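Local coordinates for esterase family protein (Staphylococcus aureus, PDB 6VH9) that is a serine hydrolase of the esterase D family that probably cleaves carboxylic esters and may hydrolyse S-formylglutathione to formate and glutathione, at residues I6-H11 with L21-P26; P77-S82 with Y94-E99; P26-F31 with E69-V74. All coordinates share one frame; numbering follows the deposited sequence.

Contact 1. Residues I6-H11 with L21-P26; sequences ISLNYH and LTVILP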
ATOM      1  N   ILE A   6       5.437   7.058   2.190  1.00 21.78           N
ATOM      2  CA  ILE A   6       6.209   5.829   2.091  1.00 23.94           C
ATOM      3  C   ILE A   6       5.609   4.796   3.022  1.00 24.17           C
ATOM      4  O   ILE A   6       5.443   5.047   4.227  1.00 25.09           O
ATOM      5  CB  ILE A   6       7.693   6.057   2.428  1.00 25.96           C
ATOM      6  CG1 ILE A   6       8.275   7.132   1.508  1.00 28.54           C
ATOM      7  CG2 ILE A   6       8.472   4.749   2.306  1.00 30.05           C
ATOM      8  CD1 ILE A   6       9.730   7.467   1.803  1.00 33.08           C
ATOM      9  N   SER A   7       5.400   3.617   2.476  1.00 21.67           N
ATOM     10  CA  SER A   7       4.903   2.466   3.244  1.00 22.42           C
ATOM     11  C   SER A   7       6.013   1.410   3.209  1.00 22.94           C
ATOM     12  O   SER A   7       6.395   1.049   2.141  1.00 23.36           O
ATOM     13  CB  SER A   7       3.635   1.987   2.637  1.00 30.65           C
ATOM     14  OG  SER A   7       3.007   1.091   3.489  1.00 42.55           O
ATOM     15  N   LEU A   8       6.541   1.022   4.362  1.00 20.53           N
ATOM     16  CA  LEU A   8       7.649   0.039   4.417  1.00 25.85           C
ATOM     17  C   LEU A   8       7.242  -1.176   5.221  1.00 28.05           C
ATOM     18  O   LEU A   8       6.776  -0.999   6.293  1.00 32.22           O
ATOM     19  CB  LEU A   8       8.852   0.590   5.177  1.00 34.57           C
ATOM     20  CG  LEU A   8       9.571   1.797   4.622  1.00 37.47           C
ATOM     21  CD1 LEU A   8       8.973   3.056   5.206  1.00 38.55           C
ATOM     22  CD2 LEU A   8      11.048   1.699   4.947  1.00 31.65           C
ATOM     23  N   ASN A   9       7.519  -2.353   4.705  1.00 23.83           N
ATOM     24  CA  ASN A   9       7.279  -3.573   5.486  1.00 23.41           C
ATOM     25  C   ASN A   9       8.606  -4.335   5.526  1.00 26.70           C
ATOM     26  O   ASN A   9       9.078  -4.692   4.501  1.00 25.84           O
ATOM     27  CB  ASN A   9       6.100  -4.370   4.956  1.00 25.49           C
ATOM     28  CG  ASN A   9       5.862  -5.586   5.809  1.00 30.70           C
ATOM     29  OD1 ASN A   9       6.778  -6.325   6.092  1.00 27.39           O
ATOM     30  ND2 ASN A   9       4.644  -5.756   6.262  1.00 29.74           N
ATOM     31  N   TYR A  10       9.148  -4.540   6.714  1.00 23.00           N
ATOM     32  CA  TYR A  10      10.449  -5.227   6.838  1.00 25.25           C
ATOM     33  C   TYR A  10      10.424  -6.194   8.010  1.00 24.17           C
ATOM     34  O   TYR A  10       9.666  -6.012   8.920  1.00 25.10           O
ATOM     35  CB  TYR A  10      11.601  -4.235   6.953  1.00 25.99           C
ATOM     36  CG  TYR A  10      11.774  -3.581   8.292  1.00 26.27           C
ATOM     37  CD1 TYR A  10      11.199  -2.365   8.571  1.00 38.52           C
ATOM     38  CD2 TYR A  10      12.534  -4.163   9.275  1.00 27.73           C
ATOM     39  CE1 TYR A  10      11.373  -1.752   9.798  1.00 40.91           C
ATOM     40  CE2 TYR A  10      12.716  -3.569  10.507  1.00 32.38           C
ATOM     41  CZ  TYR A  10      12.144  -2.352  10.773  1.00 40.11           C
ATOM     42  OH  TYR A  10      12.320  -1.785  11.995  1.00 38.57           O
ATOM     43  N   HIS A  11      11.249  -7.221   7.920  1.00 22.47           N
ATOM     44  CA  HIS A  11      11.330  -8.200   9.004  1.00 25.24           C
ATOM     45  C   HIS A  11      12.181  -7.617  10.124  1.00 25.53           C
ATOM     46  O   HIS A  11      13.386  -7.398   9.952  1.00 29.44           O
ATOM     47  CB  HIS A  11      11.917  -9.521   8.510  1.00 28.27           C
ATOM     48  CG  HIS A  11      11.888 -10.603   9.547  1.00 36.61           C
ATOM     49  ND1 HIS A  11      12.563 -10.501  10.744  1.00 43.33           N
ATOM     50  CD2 HIS A  11      11.253 -11.797   9.577  1.00 41.86           C
ATOM     51  CE1 HIS A  11      12.352 -11.588  11.462  1.00 36.05           C
ATOM     52  NE2 HIS A  11      11.551 -12.386  10.780  1.00 40.51           N
ATOM     53  N   LEU A  21       5.363  -0.000   8.579  1.00 23.31           N
ATOM     54  CA  LEU A  21       5.810   1.288   9.120  1.00 21.20           C
ATOM     55  C   LEU A  21       5.490   2.313   8.034  1.00 24.55           C
ATOM     56  O   LEU A  21       5.623   1.996   6.886  1.00 24.76           O
ATOM     57  CB  LEU A  21       7.314   1.169   9.368  1.00 29.44           C
ATOM     58  CG  LEU A  21       8.103   2.448   9.541  1.00 34.11           C
ATOM     59  CD1 LEU A  21       7.795   3.077  10.869  1.00 41.74           C
ATOM     60  CD2 LEU A  21       9.576   2.155   9.468  1.00 39.66           C
ATOM     61  N   THR A  22       5.028   3.486   8.412  1.00 19.64           N
ATOM     62  CA  THR A  22       4.814   4.517   7.390  1.00 22.87           C
ATOM     63  C   THR A  22       5.702   5.723   7.656  1.00 27.39           C
ATOM     64  O   THR A  22       6.023   6.042   8.814  1.00 24.48           O
ATOM     65  CB  THR A  22       3.345   4.962   7.312  1.00 32.76           C
ATOM     66  OG1 THR A  22       2.959   5.550   8.548  1.00 45.11           O
ATOM     67  CG2 THR A  22       2.429   3.772   7.013  1.00 32.32           C
ATOM     68  N   VAL A  23       6.115   6.379   6.565  1.00 21.10           N
ATOM     69  CA  VAL A  23       7.054   7.494   6.627  1.00 22.03           C
ATOM     70  C   VAL A  23       6.572   8.608   5.707  1.00 22.19           C
ATOM     71  O   VAL A  23       6.196   8.356   4.554  1.00 25.35           O
ATOM     72  CB  VAL A  23       8.485   7.064   6.244  1.00 22.16           C
ATOM     73  CG1 VAL A  23       9.412   8.287   6.111  1.00 24.98           C
ATOM     74  CG2 VAL A  23       9.052   6.095   7.303  1.00 25.90           C
ATOM     75  N   ILE A  24       6.558   9.834   6.221  1.00 21.17           N
ATOM     76  CA  ILE A  24       6.395  11.029   5.396  1.00 20.16           C
ATOM     77  C   ILE A  24       7.777  11.635   5.210  1.00 23.21           C
ATOM     78  O   ILE A  24       8.461  11.936   6.196  1.00 22.63           O
ATOM     79  CB  ILE A  24       5.436  12.045   6.036  1.00 24.05           C
ATOM     80  CG1 ILE A  24       4.007  11.507   6.064  1.00 30.05           C
ATOM     81  CG2 ILE A  24       5.463  13.361   5.256  1.00 29.27           C
ATOM     82  CD1 ILE A  24       3.102  12.256   7.056  1.00 26.11           C
ATOM     83  N   LEU A  25       8.195  11.817   3.954  1.00 23.58           N
ATOM     84  CA  LEU A  25       9.523  12.335   3.625  1.00 21.92           C
ATOM     85  C   LEU A  25       9.342  13.530   2.697  1.00 26.56           C
ATOM     86  O   LEU A  25       9.212  13.365   1.474  1.00 28.93           O
ATOM     87  CB  LEU A  25      10.392  11.252   2.986  1.00 24.06           C
ATOM     88  CG  LEU A  25      11.889  11.537   2.905  1.00 25.41           C
ATOM     89  CD1 LEU A  25      12.533  11.410   4.300  1.00 24.75           C
ATOM     90  CD2 LEU A  25      12.558  10.576   1.926  1.00 27.91           C
ATOM     91  N   PRO A  26       9.301  14.746   3.245  1.00 25.85           N
ATOM     92  CA  PRO A  26       9.117  15.929   2.400  1.00 22.83           C
ATOM     93  C   PRO A  26      10.244  16.041   1.385  1.00 31.30           C
ATOM     94  O   PRO A  26      11.362  15.568   1.606  1.00 33.01           O
ATOM     95  CB  PRO A  26       9.148  17.088   3.404  1.00 26.60           C
ATOM     96  CG  PRO A  26       8.710  16.471   4.689  1.00 27.63           C
ATOM     97  CD  PRO A  26       9.300  15.094   4.678  1.00 28.83           C
TER
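The Tyr10 ring meets Leu21 across the strand pair: CE1 of Tyr10 lies 4.3 Å from CD2 of Leu21, and that methyl sits near the ring plane, an edge contact. Elsewhere round the ring, Tyr103 meets it with its own ring, and Tyr96 and Val100 of helix 93-107 add packing; its hydroxyl is hydrogen-bonded to Glu99. On the same face of the sheet, CD1 of Leu8 rests 3.7 Å from CG2 of Val23, the two side chains crossing at a slant. Ile6 carries CG1 anti to its carbonyl carbon (chi1 -57°), and with the chain then extended, CD1 of Ile6 comes within 4.0 Å of CB of Leu25. Strands 3-12 and 17-26 form an antiparallel beta hairpin at one end of this chain's alpha/beta-hydrolase sheet. Two hydrogen-bonded pairs, Ile6 with Val23 and Leu8 with Leu21, fix the register around the non-hydrogen-bonded pair Ser7 with Thr22. The bond from Leu8 N to Leu21 O is 2.9 Å long and almost straight (175°), whereas the return bond from Leu21 N to Leu8 O is bent to 130°. Ile6 O accepts from Val23 N and also receives a CA-H...O contact from Thr22 CA at 3.3 Å. Beyond Ile6 to Tyr10, an antiparallel strand of the second subunit continues the sheet across the interface.

Contact 2. Residues P77-S82 with Y94-E99; sequences PNVDHS and YDYILE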
ATOM      1  N   PRO A  77       5.247   4.236  13.421  1.00 22.95           N
ATOM      2  CA  PRO A  77       5.318   2.781  13.582  1.00 23.21           C
ATOM      3  C   PRO A  77       4.009   2.190  14.096  1.00 21.94           C
ATOM      4  O   PRO A  77       3.062   2.906  14.422  1.00 25.82           O
ATOM      5  CB  PRO A  77       6.455   2.605  14.607  1.00 21.78           C
ATOM      6  CG  PRO A  77       6.439   3.864  15.393  1.00 27.61           C
ATOM      7  CD  PRO A  77       5.882   4.959  14.532  1.00 25.47           C
ATOM      8  N   ASN A  78       3.965   0.853  14.119  1.00 18.83           N
ATOM      9  CA  ASN A  78       2.840   0.101  14.666  1.00 24.45           C
ATOM     10  C   ASN A  78       3.306  -0.693  15.885  1.00 23.33           C
ATOM     11  O   ASN A  78       4.268  -1.469  15.785  1.00 23.25           O
ATOM     12  CB  ASN A  78       2.253  -0.842  13.604  1.00 24.03           C
ATOM     13  CG  ASN A  78       1.159  -1.749  14.167  1.00 29.48           C
ATOM     14  OD1 ASN A  78       0.360  -1.341  15.028  1.00 28.24           O
ATOM     15  ND2 ASN A  78       1.132  -2.987  13.699  1.00 26.32           N
ATOM     16  N   VAL A  79       2.624  -0.521  17.026  1.00 25.33           N
ATOM     17  CA  VAL A  79       2.968  -1.280  18.239  1.00 19.92           C
ATOM     18  C   VAL A  79       1.754  -1.971  18.855  1.00 27.97           C
ATOM     19  O   VAL A  79       1.805  -2.384  20.021  1.00 23.09           O
ATOM     20  CB  VAL A  79       3.653  -0.409  19.317  1.00 22.83           C
ATOM     21  CG1 VAL A  79       4.898   0.315  18.755  1.00 26.24           C
ATOM     22  CG2 VAL A  79       2.649   0.562  19.912  1.00 22.90           C
ATOM     23  N   ASP A  80       0.651  -2.058  18.118  1.00 24.88           N
ATOM     24  CA  ASP A  80      -0.431  -2.973  18.515  1.00 26.34           C
ATOM     25  C   ASP A  80      -1.018  -2.506  19.857  1.00 26.55           C
ATOM     26  O   ASP A  80      -1.220  -1.299  20.055  1.00 25.13           O
ATOM     27  CB  ASP A  80       0.150  -4.398  18.514  1.00 24.85           C
ATOM     28  CG  ASP A  80      -0.906  -5.475  18.455  1.00 30.07           C
ATOM     29  OD1 ASP A  80      -1.110  -6.038  17.360  1.00 31.51           O
ATOM     30  OD2 ASP A  80      -1.512  -5.782  19.520  1.00 32.18           O
ATOM     31  N   HIS A  81      -1.297  -3.427  20.780  1.00 23.48           N
ATOM     32  CA  HIS A  81      -1.843  -3.140  22.109  1.00 22.82           C
ATOM     33  C   HIS A  81      -0.764  -3.118  23.192  1.00 28.09           C
ATOM     34  O   HIS A  81      -1.058  -3.387  24.361  1.00 30.28           O
ATOM     35  CB  HIS A  81      -2.896  -4.190  22.483  1.00 21.85           C
ATOM     36  CG  HIS A  81      -4.250  -3.970  21.871  1.00 23.42           C
ATOM     37  ND1 HIS A  81      -5.394  -4.547  22.384  1.00 28.67           N
ATOM     38  CD2 HIS A  81      -4.648  -3.237  20.803  1.00 25.52           C
ATOM     39  CE1 HIS A  81      -6.437  -4.183  21.656  1.00 33.02           C
ATOM     40  NE2 HIS A  81      -6.013  -3.386  20.691  1.00 28.33           N
ATOM     41  N   SER A  82       0.484  -2.838  22.822  1.00 27.03           N
ATOM     42  CA  SER A  82       1.632  -3.043  23.713  1.00 26.64           C
ATOM     43  C   SER A  82       1.822  -1.959  24.766  1.00 27.66           C
ATOM     44  O   SER A  82       2.656  -2.143  25.656  1.00 27.07           O
ATOM     45  CB  SER A  82       2.913  -3.136  22.903  1.00 22.99           C
ATOM     46  OG  SER A  82       3.129  -1.884  22.251  1.00 25.02           O
ATOM     47  N   TYR A  94       9.018  -1.719  23.340  1.00 25.76           N
ATOM     48  CA  TYR A  94       9.865  -0.590  23.712  1.00 27.15           C
ATOM     49  C   TYR A  94      11.139  -0.592  22.875  1.00 28.30           C
ATOM     50  O   TYR A  94      11.503   0.420  22.256  1.00 24.48           O
ATOM     51  CB  TYR A  94      10.196  -0.655  25.213  1.00 24.61           C
ATOM     52  CG  TYR A  94      11.093   0.469  25.695  1.00 28.11           C
ATOM     53  CD1 TYR A  94      12.478   0.377  25.585  1.00 31.99           C
ATOM     54  CD2 TYR A  94      10.555   1.630  26.242  1.00 30.99           C
ATOM     55  CE1 TYR A  94      13.306   1.410  26.014  1.00 32.41           C
ATOM     56  CE2 TYR A  94      11.378   2.668  26.683  1.00 26.75           C
ATOM     57  CZ  TYR A  94      12.748   2.547  26.564  1.00 30.93           C
ATOM     58  OH  TYR A  94      13.576   3.555  27.009  1.00 32.42           O
ATOM     59  N   ASP A  95      11.831  -1.736  22.846  1.00 25.15           N
ATOM     60  CA  ASP A  95      13.051  -1.874  22.060  1.00 27.04           C
ATOM     61  C   ASP A  95      12.793  -1.651  20.575  1.00 28.23           C
ATOM     62  O   ASP A  95      13.674  -1.169  19.855  1.00 26.86           O
ATOM     63  CB  ASP A  95      13.654  -3.264  22.289  1.00 28.35           C
ATOM     64  CG  ASP A  95      14.211  -3.444  23.694  1.00 32.04           C
ATOM     65  OD1 ASP A  95      14.194  -2.468  24.485  1.00 28.67           O
ATOM     66  OD2 ASP A  95      14.675  -4.570  24.004  1.00 31.97           O
ATOM     67  N   TYR A  96      11.597  -2.011  20.105  1.00 21.51           N
ATOM     68  CA  TYR A  96      11.260  -1.853  18.693  1.00 21.42           C
ATOM     69  C   TYR A  96      11.288  -0.387  18.277  1.00 23.88           C
ATOM     70  O   TYR A  96      11.771  -0.050  17.188  1.00 25.01           O
ATOM     71  CB  TYR A  96       9.884  -2.475  18.419  1.00 22.01           C
ATOM     72  CG  TYR A  96       9.462  -2.338  16.974  1.00 19.76           C
ATOM     73  CD1 TYR A  96      10.219  -2.909  15.960  1.00 22.50           C
ATOM     74  CD2 TYR A  96       8.309  -1.648  16.633  1.00 21.54           C
ATOM     75  CE1 TYR A  96       9.840  -2.774  14.604  1.00 23.91           C
ATOM     76  CE2 TYR A  96       7.927  -1.508  15.295  1.00 23.77           C
ATOM     77  CZ  TYR A  96       8.684  -2.081  14.298  1.00 24.20           C
ATOM     78  OH  TYR A  96       8.292  -1.928  12.983  1.00 25.34           O
ATOM     79  N   ILE A  97      10.776   0.502  19.126  1.00 22.44           N
ATOM     80  CA  ILE A  97      10.813   1.924  18.802  1.00 24.98           C
ATOM     81  C   ILE A  97      12.255   2.399  18.649  1.00 29.19           C
ATOM     82  O   ILE A  97      12.569   3.195  17.751  1.00 27.34           O
ATOM     83  CB  ILE A  97      10.054   2.744  19.862  1.00 26.08           C
ATOM     84  CG1 ILE A  97       8.564   2.407  19.818  1.00 24.91           C
ATOM     85  CG2 ILE A  97      10.251   4.252  19.626  1.00 28.52           C
ATOM     86  CD1 ILE A  97       7.907   2.592  18.455  1.00 27.69           C
ATOM     87  N   LEU A  98      13.156   1.916  19.509  1.00 25.62           N
ATOM     88  CA  LEU A  98      14.570   2.267  19.349  1.00 30.47           C
ATOM     89  C   LEU A  98      15.129   1.723  18.036  1.00 28.17           C
ATOM     90  O   LEU A  98      15.927   2.393  17.352  1.00 25.49           O
ATOM     91  CB  LEU A  98      15.387   1.740  20.523  1.00 29.51           C
ATOM     92  CG  LEU A  98      14.899   2.174  21.908  1.00 35.50           C
ATOM     93  CD1 LEU A  98      15.858   1.682  22.988  1.00 43.89           C
ATOM     94  CD2 LEU A  98      14.742   3.682  21.951  1.00 41.71           C
ATOM     95  N   GLU A  99      14.734   0.503  17.672  1.00 25.82           N
ATOM     96  CA  GLU A  99      15.174  -0.056  16.399  1.00 26.44           C
ATOM     97  C   GLU A  99      14.647   0.771  15.232  1.00 22.56           C
ATOM     98  O   GLU A  99      15.394   1.078  14.293  1.00 23.70           O
ATOM     99  CB  GLU A  99      14.709  -1.504  16.258  1.00 26.81           C
ATOM    100  CG  GLU A  99      15.057  -2.106  14.892  1.00 31.04           C
ATOM    101  CD  GLU A  99      14.348  -3.412  14.645  1.00 30.62           C
ATOM    102  OE1 GLU A  99      13.312  -3.420  13.938  1.00 28.00           O
ATOM    103  OE2 GLU A  99      14.845  -4.432  15.147  1.00 30.70           O
TER
HETATM  104  O   HOH W   1       6.153  -0.261  12.553  1.00 27.98           O
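A single water bridges the two segments, which share no direct hydrogen bond: it accepts from Asn78 N at 2.9 Å and is hydrogen-bonded to Tyr96 OH at 2.7 Å, in the plane of the tyrosine ring at its edge. CG of Tyr96 stands anti to the backbone N (chi1 180°), and this rotamer carries the ring from the helix to the loop, where the water completes the link to the Asn78 amide. The same ring meets the loop in two further ways. CG1 of Val79 approaches its edge near the ring plane, while Asn78 O lies obliquely 3.7 Å from CE2 of Tyr96; that carbonyl also accepts from Gln19. Ile97 makes the closest apolar contacts, through one methyl. Its CD1 is 3.6 Å from CG of Pro77 and 3.8 Å from CG1 of Val79, and its side chain crosses both of theirs at about a right angle. Met45 and Leu47 of strand 42-47 also touch Pro77 and Ile97.

Within the loop, Asn78 OD1 accepts from Asp80 N at 3.2 Å in an Asx turn, the N-H coming in from above the amide plane. A type II' beta turn from Val79 to Ser82 overlaps it. Two donors grip its first carbonyl: Ser82 OG lies 2.6 Å from Val79 O, and the Ser82 amide is the second. Outside the pair, Val79 N is bonded to His48 and its side chain touches Met124, a sodium ligand; that side chain is about 11 Å from that of Ser123, the predicted nucleophile. Strand 72-76, this loop and helix 93-107 thus form the strand-loop-helix connection of an alpha/beta-hydrolase fold, lying near the probable nucleophile elbow around Ser123.

Contact 3. Residues P26-F31 with E69-V74; sequences PEDQSF and EHKLAV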
ATOM      1  N   PRO A  26       9.301  14.746   3.245  1.00 25.85           N
ATOM      2  CA  PRO A  26       9.117  15.929   2.400  1.00 22.83           C
ATOM      3  C   PRO A  26      10.244  16.041   1.385  1.00 31.30           C
ATOM      4  O   PRO A  26      11.362  15.568   1.606  1.00 33.01           O
ATOM      5  CB  PRO A  26       9.148  17.088   3.404  1.00 26.60           C
ATOM      6  CG  PRO A  26       8.710  16.471   4.689  1.00 27.63           C
ATOM      7  CD  PRO A  26       9.300  15.094   4.678  1.00 28.83           C
ATOM      8  N   GLU A  27       9.938  16.651   0.257  1.00 30.48           N
ATOM      9  CA  GLU A  27      10.930  16.734  -0.800  1.00 35.61           C
ATOM     10  C   GLU A  27      11.843  17.942  -0.591  1.00 41.93           C
ATOM     11  O   GLU A  27      11.436  18.982  -0.066  1.00 46.57           O
ATOM     12  CB  GLU A  27      10.253  16.793  -2.172  1.00 41.34           C
ATOM     13  CG  GLU A  27       9.586  15.468  -2.584  1.00 44.85           C
ATOM     14  CD  GLU A  27       8.786  15.598  -3.879  1.00 46.32           C
ATOM     15  OE1 GLU A  27       9.165  16.432  -4.717  1.00 49.47           O
ATOM     16  OE2 GLU A  27       7.776  14.889  -4.047  1.00 52.01           O
ATOM     17  N   ASP A  28      13.103  17.766  -0.969  1.00 44.26           N
ATOM     18  CA  ASP A  28      14.102  18.823  -0.989  1.00 39.75           C
ATOM     19  C   ASP A  28      14.813  18.754  -2.331  1.00 37.76           C
ATOM     20  O   ASP A  28      15.015  17.663  -2.872  1.00 34.32           O
ATOM     21  CB  ASP A  28      15.103  18.652   0.175  1.00 43.15           C
ATOM     22  CG  ASP A  28      16.125  19.768   0.238  1.00 55.54           C
ATOM     23  OD1 ASP A  28      15.814  20.824   0.822  1.00 58.74           O
ATOM     24  OD2 ASP A  28      17.241  19.592  -0.301  1.00 55.44           O
ATOM     25  N   GLN A  29      15.207  19.921  -2.869  1.00 36.23           N
ATOM     26  CA  GLN A  29      15.840  19.924  -4.185  1.00 34.54           C
ATOM     27  C   GLN A  29      17.099  19.063  -4.196  1.00 36.06           C
ATOM     28  O   GLN A  29      17.426  18.456  -5.220  1.00 38.92           O
ATOM     29  CB  GLN A  29      16.139  21.354  -4.661  1.00 48.70           C
ATOM     30  CG  GLN A  29      16.713  22.330  -3.644  1.00 57.35           C
ATOM     31  CD  GLN A  29      16.882  23.739  -4.228  1.00 60.99           C
ATOM     32  OE1 GLN A  29      17.932  24.078  -4.781  1.00 69.20           O
ATOM     33  NE2 GLN A  29      15.838  24.556  -4.116  1.00 65.18           N
ATOM     34  N   SER A  30      17.829  19.003  -3.074  1.00 36.54           N
ATOM     35  CA  SER A  30      19.025  18.166  -3.017  1.00 36.28           C
ATOM     36  C   SER A  30      18.709  16.690  -3.245  1.00 37.07           C
ATOM     37  O   SER A  30      19.617  15.925  -3.587  1.00 39.00           O
ATOM     38  CB  SER A  30      19.764  18.348  -1.686  1.00 40.32           C
ATOM     39  OG  SER A  30      19.024  17.846  -0.583  1.00 44.16           O
ATOM     40  N   PHE A  31      17.454  16.261  -3.030  1.00 32.50           N
ATOM     41  CA  PHE A  31      17.111  14.857  -3.247  1.00 30.82           C
ATOM     42  C   PHE A  31      17.087  14.498  -4.726  1.00 30.49           C
ATOM     43  O   PHE A  31      17.161  13.312  -5.067  1.00 32.38           O
ATOM     44  CB  PHE A  31      15.738  14.523  -2.657  1.00 30.07           C
ATOM     45  CG  PHE A  31      15.649  14.630  -1.159  1.00 27.00           C
ATOM     46  CD1 PHE A  31      16.738  14.968  -0.382  1.00 37.75           C
ATOM     47  CD2 PHE A  31      14.430  14.404  -0.539  1.00 28.77           C
ATOM     48  CE1 PHE A  31      16.617  15.071   0.994  1.00 40.46           C
ATOM     49  CE2 PHE A  31      14.306  14.494   0.825  1.00 29.50           C
ATOM     50  CZ  PHE A  31      15.401  14.831   1.594  1.00 37.53           C
ATOM     51  N   GLU A  69       4.499  21.218   4.853  1.00 35.63           N
ATOM     52  CA  GLU A  69       4.595  22.664   5.027  1.00 38.37           C
ATOM     53  C   GLU A  69       5.824  23.063   5.828  1.00 41.42           C
ATOM     54  O   GLU A  69       6.352  24.166   5.647  1.00 43.53           O
ATOM     55  CB  GLU A  69       3.341  23.194   5.728  1.00 43.68           C
ATOM     56  CG  GLU A  69       2.101  23.294   4.846  1.00 56.64           C
ATOM     57  CD  GLU A  69       0.808  23.340   5.657  1.00 65.03           C
ATOM     58  OE1 GLU A  69       0.875  23.544   6.888  1.00 63.71           O
ATOM     59  OE2 GLU A  69      -0.278  23.179   5.063  1.00 68.44           O
ATOM     60  N   HIS A  70       6.292  22.192   6.717  1.00 34.92           N
ATOM     61  CA  HIS A  70       7.395  22.522   7.610  1.00 37.52           C
ATOM     62  C   HIS A  70       8.623  21.658   7.372  1.00 37.58           C
ATOM     63  O   HIS A  70       9.508  21.621   8.232  1.00 43.11           O
ATOM     64  CB  HIS A  70       6.943  22.420   9.070  1.00 42.52           C
ATOM     65  CG  HIS A  70       5.807  23.333   9.402  1.00 45.33           C
ATOM     66  ND1 HIS A  70       5.987  24.672   9.684  1.00 48.08           N
ATOM     67  CD2 HIS A  70       4.473  23.112   9.461  1.00 44.52           C
ATOM     68  CE1 HIS A  70       4.814  25.232   9.916  1.00 44.33           C
ATOM     69  NE2 HIS A  70       3.879  24.309   9.784  1.00 51.71           N
ATOM     70  N   LYS A  71       8.694  20.968   6.228  1.00 32.06           N
ATOM     71  CA  LYS A  71       9.852  20.147   5.874  1.00 31.43           C
ATOM     72  C   LYS A  71      10.178  19.127   6.961  1.00 34.33           C
ATOM     73  O   LYS A  71      11.344  18.848   7.245  1.00 35.10           O
ATOM     74  CB  LYS A  71      11.071  21.041   5.621  1.00 37.04           C
ATOM     75  CG  LYS A  71      11.392  21.392   4.190  1.00 53.72           C
ATOM     76  CD  LYS A  71      12.899  21.612   4.097  1.00 56.39           C
ATOM     77  CE  LYS A  71      13.478  21.091   2.814  1.00 52.74           C
ATOM     78  NZ  LYS A  71      12.969  21.864   1.655  1.00 59.75           N
ATOM     79  N   LEU A  72       9.145  18.539   7.554  1.00 29.69           N
ATOM     80  CA  LEU A  72       9.316  17.643   8.693  1.00 26.70           C
ATOM     81  C   LEU A  72       9.072  16.205   8.251  1.00 24.82           C
ATOM     82  O   LEU A  72       7.974  15.869   7.801  1.00 28.42           O
ATOM     83  CB  LEU A  72       8.356  18.035   9.820  1.00 27.13           C
ATOM     84  CG  LEU A  72       8.369  17.177  11.090  1.00 28.61           C
ATOM     85  CD1 LEU A  72       9.694  17.367  11.821  1.00 31.47           C
ATOM     86  CD2 LEU A  72       7.186  17.532  12.021  1.00 28.25           C
ATOM     87  N   ALA A  73      10.094  15.363   8.363  1.00 26.87           N
ATOM     88  CA  ALA A  73       9.882  13.932   8.188  1.00 23.43           C
ATOM     89  C   ALA A  73       9.125  13.364   9.384  1.00 22.18           C
ATOM     90  O   ALA A  73       9.363  13.751  10.530  1.00 24.66           O
ATOM     91  CB  ALA A  73      11.215  13.210   8.021  1.00 26.21           C
ATOM     92  N   VAL A  74       8.223  12.422   9.124  1.00 23.85           N
ATOM     93  CA  VAL A  74       7.407  11.820  10.179  1.00 23.33           C
ATOM     94  C   VAL A  74       7.482  10.305  10.065  1.00 23.78           C
ATOM     95  O   VAL A  74       7.254   9.740   8.991  1.00 23.64           O
ATOM     96  CB  VAL A  74       5.942  12.301  10.127  1.00 21.88           C
ATOM     97  CG1 VAL A  74       5.150  11.731  11.305  1.00 22.24           C
ATOM     98  CG2 VAL A  74       5.865  13.840  10.151  1.00 23.19           C
TER
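Lys71 meets the other segment at both its backbone, where Lys71 C lies 3.8 Å from CG of Pro26, and its ammonium end. With positive phi (55°) it is the C-prime residue of the Schellman motif that closes helix 63-69, Leu72 N bonding to Ala67 O and Lys71 N to Asn68 O. From this turn its side chain, bent at chi3 and chi4, crosses obliquely to Asp28, and NZ forms a salt bridge with Asp28 OD1 at 3.1 Å. The Lys71 CE methylene is equally near that oxygen, so the carboxylate meets the end of the chain alongside its last carbon. Asp28 reaches across because its CG is anti to the backbone N (chi1 -177°). Its other oxygen, OD2, is held by two donors arriving from opposite faces of the carboxylate plane: Ser30 N at 2.9 Å, which makes an Asx turn, and Ser30 OG at 2.5 Å. These bonds limit rotation of the group that Lys71 engages. CB of Asp28 lies over the centre of one face of the Phe31 ring, 3.9 Å from its plane.

The chain then passes from the helix end into strand 72-76, beside the exit of strand 17-26, its antiparallel neighbour in the alpha/beta-hydrolase sheet. At Leu72 the contact is made by the carbonyl: CG of Pro26 lies 3.3 Å from Leu72 O, an oxygen buried here that has no hydrogen-bonding partner in the model. Ala73 comes next, its CA 3.7 Å from CD of Pro26, while its backbone bonds on the far side to Lys42 and Leu44 of strand 42-47.

From the N terminus, contact 1 closes the short hairpin between strands 3-12 and 17-26. Contact 3 begins where that hairpin ends, at the shared Pro26, and closes a longer loop through strand 42-47 and helix 63-69 to strand 72-76. Contact 2 follows directly, closing the connection from that strand to helix 93-107. The three are in series along the chain, neither nested nor crossed. In space, contacts 1 and 3 join through the sheet, with Ile24 N 2.9 Å from Val74 O, a probable hydrogen bond. Contacts 1 and 2 meet where Leu21 packs on Pro77 and Tyr10 reaches helix 93-107, tying the hairpin to the loop and helix; contacts 2 and 3 adjoin only in sequence.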